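Local coordinates for protein glycoside hydrolase family 31 (Trueperella pyogenes, PDB 5I0E) that probably hydrolyses alpha-glucosidic bonds in gluco-oligosaccharides, as many family 31 glycosidases do, and holds glucose in its barrel pocket, at residues F295-S300 / E320-S325; L527-D532 / G559-G564. All coordinates share one frame; numbering follows the deposited sequence.

Interaction 1 (F295-S300 / E320-S325); sequences FGLWAS and EGIPVS
Val324 turns one methyl, CG2, into the backbone corner between Leu297 and Ala299: it lies 3.5 Å from Ala299 CB, tighter than usual for two carbons, and 3.1 Å from Leu297 O. The rotation about CA-CB accounts for this. CG1 stands between the backbone N and the carbonyl carbon (chi1 79°), which leaves CG2 anti to the N and facing 295-300. Leu297 faces the residues just before Val324. Its CD2 meets Ile322 CG2 at 4.1 Å, the two side chains passing at a slant, while its CB lies 3.8 Å from Pro323 O. Ser325 works at the other end, with OG only 3.1 Å from Gly296 CA. The hydroxyl is hydrogen-bonded to Trp293 O, which fixes its rotation.

The backbones meet where a beta-alpha-beta crossover of the TIM barrel comes back to the sheet: strand 297-300, helix 307-320, then strand 326-329 parallel to the first. The helix ends in a Schellman motif at Gly321, and 322-325 leads the chain to the barrel. The touching parts run 102° apart, too steep for paired strands, yet Ser325 N already donates to Leu297 O at 2.9 Å with an N-H...O angle of 153°, in the carbonyl plane. A water links a second pair of backbone atoms, accepting from Leu297 N at 2.7 Å and donating to Pro323 O at 2.8 Å. From the crossover helix, Met314 packs on both Ala299 and Val324, and His317 ND1 is hydrogen-bonded to Ile322 O.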
loop_
_atom_site.group_PDB
_atom_site.type_symbol
_atom_site.label_atom_id
_atom_site.label_comp_id
_atom_site.label_asym_id
_atom_site.label_seq_id
_atom_site.Cartn_x
_atom_site.Cartn_y
_atom_site.Cartn_z
ATOM N N PHE A 295 -5.962 20.242 1.478
ATOM C CA PHE A 295 -4.647 20.827 1.154
ATOM C C PHE A 295 -4.012 21.607 2.281
ATOM O O PHE A 295 -2.876 22.043 2.142
ATOM C CB PHE A 295 -4.718 21.659 -0.126
ATOM C CG PHE A 295 -5.011 20.836 -1.344
ATOM C CD1 PHE A 295 -4.119 19.867 -1.763
ATOM C CD2 PHE A 295 -6.197 21.005 -2.063
ATOM C CE1 PHE A 295 -4.386 19.095 -2.883
ATOM C CE2 PHE A 295 -6.470 20.227 -3.190
ATOM C CZ PHE A 295 -5.567 19.266 -3.597
ATOM N N GLY A 296 -4.714 21.764 3.405
ATOM C CA GLY A 296 -4.068 22.287 4.613
ATOM C C GLY A 296 -3.198 21.237 5.311
ATOM O O GLY A 296 -3.082 20.089 4.842
ATOM N N LEU A 297 -2.571 21.638 6.420
ATOM C CA LEU A 297 -1.738 20.732 7.213
ATOM C C LEU A 297 -2.643 19.736 7.967
ATOM O O LEU A 297 -3.646 20.131 8.551
ATOM C CB LEU A 297 -0.838 21.505 8.181
ATOM C CG LEU A 297 -0.008 20.659 9.150
ATOM C CD1 LEU A 297 0.971 19.785 8.399
ATOM C CD2 LEU A 297 0.717 21.552 10.136
ATOM N N TRP A 298 -2.294 18.458 7.884
ATOM C CA TRP A 298 -2.938 17.380 8.625
ATOM C C TRP A 298 -2.098 17.056 9.872
ATOM O O TRP A 298 -0.920 16.753 9.760
ATOM C CB TRP A 298 -3.040 16.119 7.793
ATOM C CG TRP A 298 -3.976 16.085 6.653
ATOM C CD1 TRP A 298 -4.139 17.032 5.694
ATOM C CD2 TRP A 298 -4.822 15.007 6.299
ATOM N NE1 TRP A 298 -5.059 16.632 4.777
ATOM C CE2 TRP A 298 -5.509 15.389 5.123
ATOM C CE3 TRP A 298 -5.096 13.760 6.875
ATOM C CZ2 TRP A 298 -6.463 14.567 4.501
ATOM C CZ3 TRP A 298 -6.030 12.936 6.265
ATOM C CH2 TRP A 298 -6.708 13.346 5.080
ATOM N N ALA A 299 -2.735 17.156 11.045
ATOM C CA ALA A 299 -2.131 16.817 12.325
ATOM C C ALA A 299 -2.588 15.423 12.745
ATOM O O ALA A 299 -3.758 15.065 12.602
ATOM C CB ALA A 299 -2.498 17.852 13.384
ATOM N N SER A 300 -1.650 14.641 13.250
ATOM C CA SER A 300 -1.921 13.272 13.681
ATOM C C SER A 300 -0.880 12.829 14.727
ATOM O O SER A 300 0.275 13.258 14.714
ATOM C CB SER A 300 -1.904 12.318 12.478
ATOM O OG SER A 300 -2.312 11.000 12.862
ATOM N N GLU A 320 0.169 29.069 18.410
ATOM C CA GLU A 320 1.452 29.180 17.748
ATOM C C GLU A 320 1.353 29.742 16.332
ATOM O O GLU A 320 2.384 29.993 15.712
ATOM C CB GLU A 320 2.141 27.814 17.719
ATOM C CG GLU A 320 2.474 27.235 19.084
ATOM C CD GLU A 320 3.654 27.902 19.760
ATOM O OE1 GLU A 320 4.202 28.899 19.238
ATOM O OE2 GLU A 320 4.030 27.413 20.845
ATOM N N GLY A 321 0.144 29.959 15.818
ATOM C CA GLY A 321 -0.038 30.405 14.446
ATOM C C GLY A 321 0.362 29.362 13.408
ATOM O O GLY A 321 0.895 29.705 12.354
ATOM N N ILE A 322 0.151 28.088 13.706
ATOM C CA ILE A 322 0.469 27.018 12.743
ATOM C C ILE A 322 -0.847 26.340 12.449
ATOM O O ILE A 322 -1.223 25.388 13.147
ATOM C CB ILE A 322 1.547 26.037 13.252
ATOM C CG1 ILE A 322 2.864 26.790 13.442
ATOM C CG2 ILE A 322 1.777 24.900 12.251
ATOM C CD1 ILE A 322 3.889 26.023 14.237
ATOM N N PRO A 323 -1.579 26.864 11.443
ATOM C CA PRO A 323 -2.939 26.416 11.250
ATOM C C PRO A 323 -2.968 24.996 10.732
ATOM O O PRO A 323 -2.115 24.583 9.940
ATOM C CB PRO A 323 -3.497 27.397 10.224
ATOM C CG PRO A 323 -2.301 27.802 9.446
ATOM C CD PRO A 323 -1.224 27.924 10.480
ATOM N N VAL A 324 -3.937 24.254 11.227
ATOM C CA VAL A 324 -4.158 22.890 10.811
ATOM C C VAL A 324 -5.531 22.868 10.162
ATOM O O VAL A 324 -6.428 23.583 10.600
ATOM C CB VAL A 324 -4.008 21.957 12.028
ATOM C CG1 VAL A 324 -5.238 21.957 12.919
ATOM C CG2 VAL A 324 -3.698 20.563 11.579
ATOM N N SER A 325 -5.689 22.107 9.080
ATOM C CA SER A 325 -7.019 21.942 8.441
ATOM C C SER A 325 -7.693 20.570 8.707
ATOM O O SER A 325 -8.875 20.421 8.498
ATOM C CB SER A 325 -6.933 22.286 6.945
ATOM O OG SER A 325 -6.462 21.191 6.180
HETATM O O HOH W 1 -2.827 24.191 7.235
#

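Interaction 2 (L527-D532 / G559-G564); sequences LYWAGD and GWDLAG. With GLC (alpha-D-glucopyranose), chain B.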
loop_
_atom_site.group_PDB
_atom_site.type_symbol
_atom_site.label_atom_id
_atom_site.label_comp_id
_atom_site.label_asym_id
_atom_site.label_seq_id
_atom_site.Cartn_x
_atom_site.Cartn_y
_atom_site.Cartn_z
ATOM N N LEU A 527 -7.719 9.197 -0.797
ATOM C CA LEU A 527 -6.345 9.701 -0.656
ATOM C C LEU A 527 -5.501 8.534 -0.247
ATOM O O LEU A 527 -6.045 7.507 0.210
ATOM C CB LEU A 527 -6.273 10.772 0.439
ATOM C CG LEU A 527 -6.805 12.181 0.148
ATOM C CD1 LEU A 527 -8.094 12.236 -0.647
ATOM C CD2 LEU A 527 -6.964 12.945 1.448
ATOM N N TYR A 528 -4.179 8.712 -0.383
ATOM C CA TYR A 528 -3.181 7.691 -0.088
ATOM C C TYR A 528 -1.982 8.282 0.675
ATOM O O TYR A 528 -1.647 9.442 0.473
ATOM C CB TYR A 528 -2.784 6.967 -1.396
ATOM C CG TYR A 528 -3.937 6.146 -1.879
ATOM C CD1 TYR A 528 -4.939 6.708 -2.677
ATOM C CD2 TYR A 528 -4.100 4.825 -1.439
ATOM C CE1 TYR A 528 -6.068 5.959 -3.043
ATOM C CE2 TYR A 528 -5.200 4.067 -1.826
ATOM C CZ TYR A 528 -6.188 4.635 -2.610
ATOM O OH TYR A 528 -7.293 3.876 -2.954
ATOM N N TRP A 529 -1.401 7.528 1.612
ATOM C CA TRP A 529 -0.113 7.894 2.254
ATOM C C TRP A 529 0.847 6.732 2.124
ATOM O O TRP A 529 0.416 5.601 1.952
ATOM C CB TRP A 529 -0.280 8.367 3.722
ATOM C CG TRP A 529 -0.139 7.333 4.846
ATOM C CD1 TRP A 529 0.947 7.147 5.642
ATOM C CD2 TRP A 529 -1.132 6.414 5.322
ATOM N NE1 TRP A 529 0.718 6.147 6.556
ATOM C CE2 TRP A 529 -0.550 5.675 6.377
ATOM C CE3 TRP A 529 -2.480 6.155 4.975
ATOM C CZ2 TRP A 529 -1.257 4.686 7.081
ATOM C CZ3 TRP A 529 -3.178 5.171 5.674
ATOM C CH2 TRP A 529 -2.561 4.443 6.704
ATOM N N ALA A 530 2.144 7.015 2.231
ATOM C CA ALA A 530 3.218 6.033 1.935
ATOM C C ALA A 530 3.510 4.968 3.009
ATOM O O ALA A 530 4.375 4.116 2.805
ATOM C CB ALA A 530 4.499 6.765 1.585
ATOM N N GLY A 531 2.768 4.992 4.119
ATOM C CA GLY A 531 2.900 4.000 5.174
ATOM C C GLY A 531 3.976 4.272 6.216
ATOM O O GLY A 531 4.316 5.418 6.491
ATOM N N ASP A 532 4.510 3.192 6.789
ATOM C CA ASP A 532 5.325 3.238 7.997
ATOM C C ASP A 532 6.807 3.337 7.697
ATOM O O ASP A 532 7.341 2.506 6.959
ATOM C CB ASP A 532 5.077 1.962 8.818
ATOM C CG ASP A 532 3.646 1.843 9.305
ATOM O OD1 ASP A 532 2.889 2.833 9.196
ATOM O OD2 ASP A 532 3.263 0.763 9.800
ATOM N N GLY A 559 0.312 11.428 0.190
ATOM C CA GLY A 559 1.138 12.032 1.237
ATOM C C GLY A 559 2.054 11.027 1.897
ATOM O O GLY A 559 2.165 9.879 1.485
ATOM N N TRP A 560 2.713 11.476 2.947
ATOM C CA TRP A 560 3.595 10.614 3.759
ATOM C C TRP A 560 3.669 11.195 5.166
ATOM O O TRP A 560 3.249 12.332 5.379
ATOM C CB TRP A 560 4.983 10.535 3.130
ATOM C CG TRP A 560 5.756 11.829 3.125
ATOM C CD1 TRP A 560 5.349 13.032 2.619
ATOM C CD2 TRP A 560 7.093 12.032 3.600
ATOM N NE1 TRP A 560 6.348 13.972 2.764
ATOM C CE2 TRP A 560 7.423 13.379 3.372
ATOM C CE3 TRP A 560 8.026 11.215 4.228
ATOM C CZ2 TRP A 560 8.646 13.927 3.760
ATOM C CZ3 TRP A 560 9.260 11.761 4.581
ATOM C CH2 TRP A 560 9.550 13.101 4.342
ATOM N N ASP A 561 4.195 10.415 6.110
ATOM C CA ASP A 561 4.444 10.880 7.488
ATOM C C ASP A 561 5.743 11.675 7.459
ATOM O O ASP A 561 6.829 11.090 7.444
ATOM C CB ASP A 561 4.591 9.711 8.450
ATOM C CG ASP A 561 3.355 8.787 8.482
ATOM O OD1 ASP A 561 2.259 9.162 7.995
ATOM O OD2 ASP A 561 3.509 7.658 8.991
ATOM N N LEU A 562 5.643 13.000 7.415
ATOM C CA LEU A 562 6.828 13.810 7.184
ATOM C C LEU A 562 7.902 13.565 8.264
ATOM O O LEU A 562 7.603 13.537 9.478
ATOM C CB LEU A 562 6.468 15.286 7.067
ATOM C CG LEU A 562 6.006 16.112 8.267
ATOM C CD1 LEU A 562 7.172 16.736 9.013
ATOM C CD2 LEU A 562 5.100 17.227 7.773
ATOM N N ALA A 563 9.133 13.318 7.817
ATOM C CA ALA A 563 10.270 13.039 8.707
ATOM C C ALA A 563 10.202 11.713 9.478
ATOM O O ALA A 563 11.032 11.474 10.342
ATOM C CB ALA A 563 10.490 14.216 9.673
ATOM N N GLY A 564 9.240 10.849 9.158
ATOM C CA GLY A 564 9.136 9.518 9.764
ATOM C C GLY A 564 8.236 9.522 10.986
ATOM O O GLY A 564 8.173 10.532 11.698
HETATM C C1 GLC B . -0.644 1.188 11.058
HETATM C C2 GLC B . -0.518 2.540 10.361
HETATM C C3 GLC B . 0.021 3.596 11.315
HETATM C C4 GLC B . -0.901 3.685 12.532
HETATM C C5 GLC B . -1.059 2.320 13.195
HETATM C C6 GLC B . -2.123 2.434 14.287
HETATM O O1 GLC B . 0.672 0.747 11.370
HETATM O O2 GLC B . 0.330 2.411 9.221
HETATM O O3 GLC B . 0.066 4.857 10.639
HETATM O O4 GLC B . -0.421 4.644 13.494
HETATM O O5 GLC B . -1.426 1.299 12.254
HETATM O O6 GLC B . -2.142 1.231 15.072
HETATM O O HOH W 2 2.096 5.502 8.973
HETATM O O HOH W 3 4.509 7.789 5.309
#
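A single water joins Trp529 and Asp561 and ties both to a bound glucose. It accepts from Trp529 NE1 at 2.9 Å and lies 2.6 Å from Asp561 OD2, 2.8 Å from Asp532 OD1 and 2.7 Å from glucose O3. More acceptors surround it than it has protons, so its bonds must be shared among them. The indole and the Asp561 carboxylate also meet directly, crossing at a slant with their planes 23° apart and with Trp529 CD1 3.4 Å from Asp561 OD1. The CG of Asp561 sits anti to its own carbonyl carbon (chi1 -58°), which places the carboxylate beside the indole, and Gln589 NE2 holds OD1 from outside.

Earlier along both segments the strands pair in parallel at Trp529 and Gly559. Gly559 N donates to Tyr528 O (2.8 Å, N-H...O 147°), and Ala530 N returns a weak bond to Gly559 O at 3.0 Å. Past this pairing a second water, donating to Gly531 O and accepting from Asp561 N, spans the diverging chains.

Asp532 receives glucose O2 on OD1 at 2.6 Å and O1 on OD2, while the Trp529 ring meets the sugar at its edge. Glu330, Lys465 and His591 complete the grip, giving a sugar pocket at the C-terminal ends of parallel strands, where TIM-barrel glycosidases place their active sites.

Along the chain the two contacts follow in series. Interaction 1 closes first, as 320-325 returns to 295-300 after 19 intervening residues, mostly helix 307-320. Interaction 2 opens some 200 residues later and closes over helix 537-551, where 559-564 meets 527-532. Neither nests in nor crosses the other. Both belong to one parallel barrel sheet, in which strands 587-590 and 558-561 separate 297-300 from 527-529. Interaction 1 gathers at the N-terminal end of its strands, interaction 2 at the sugar-binding C-terminal end. Their centres lie about 16 Å apart, yet Trp298 CZ2 packs on Leu527 CD2 at 3.5 Å, and Phe514 meets the rings of both Trp298 and Trp529.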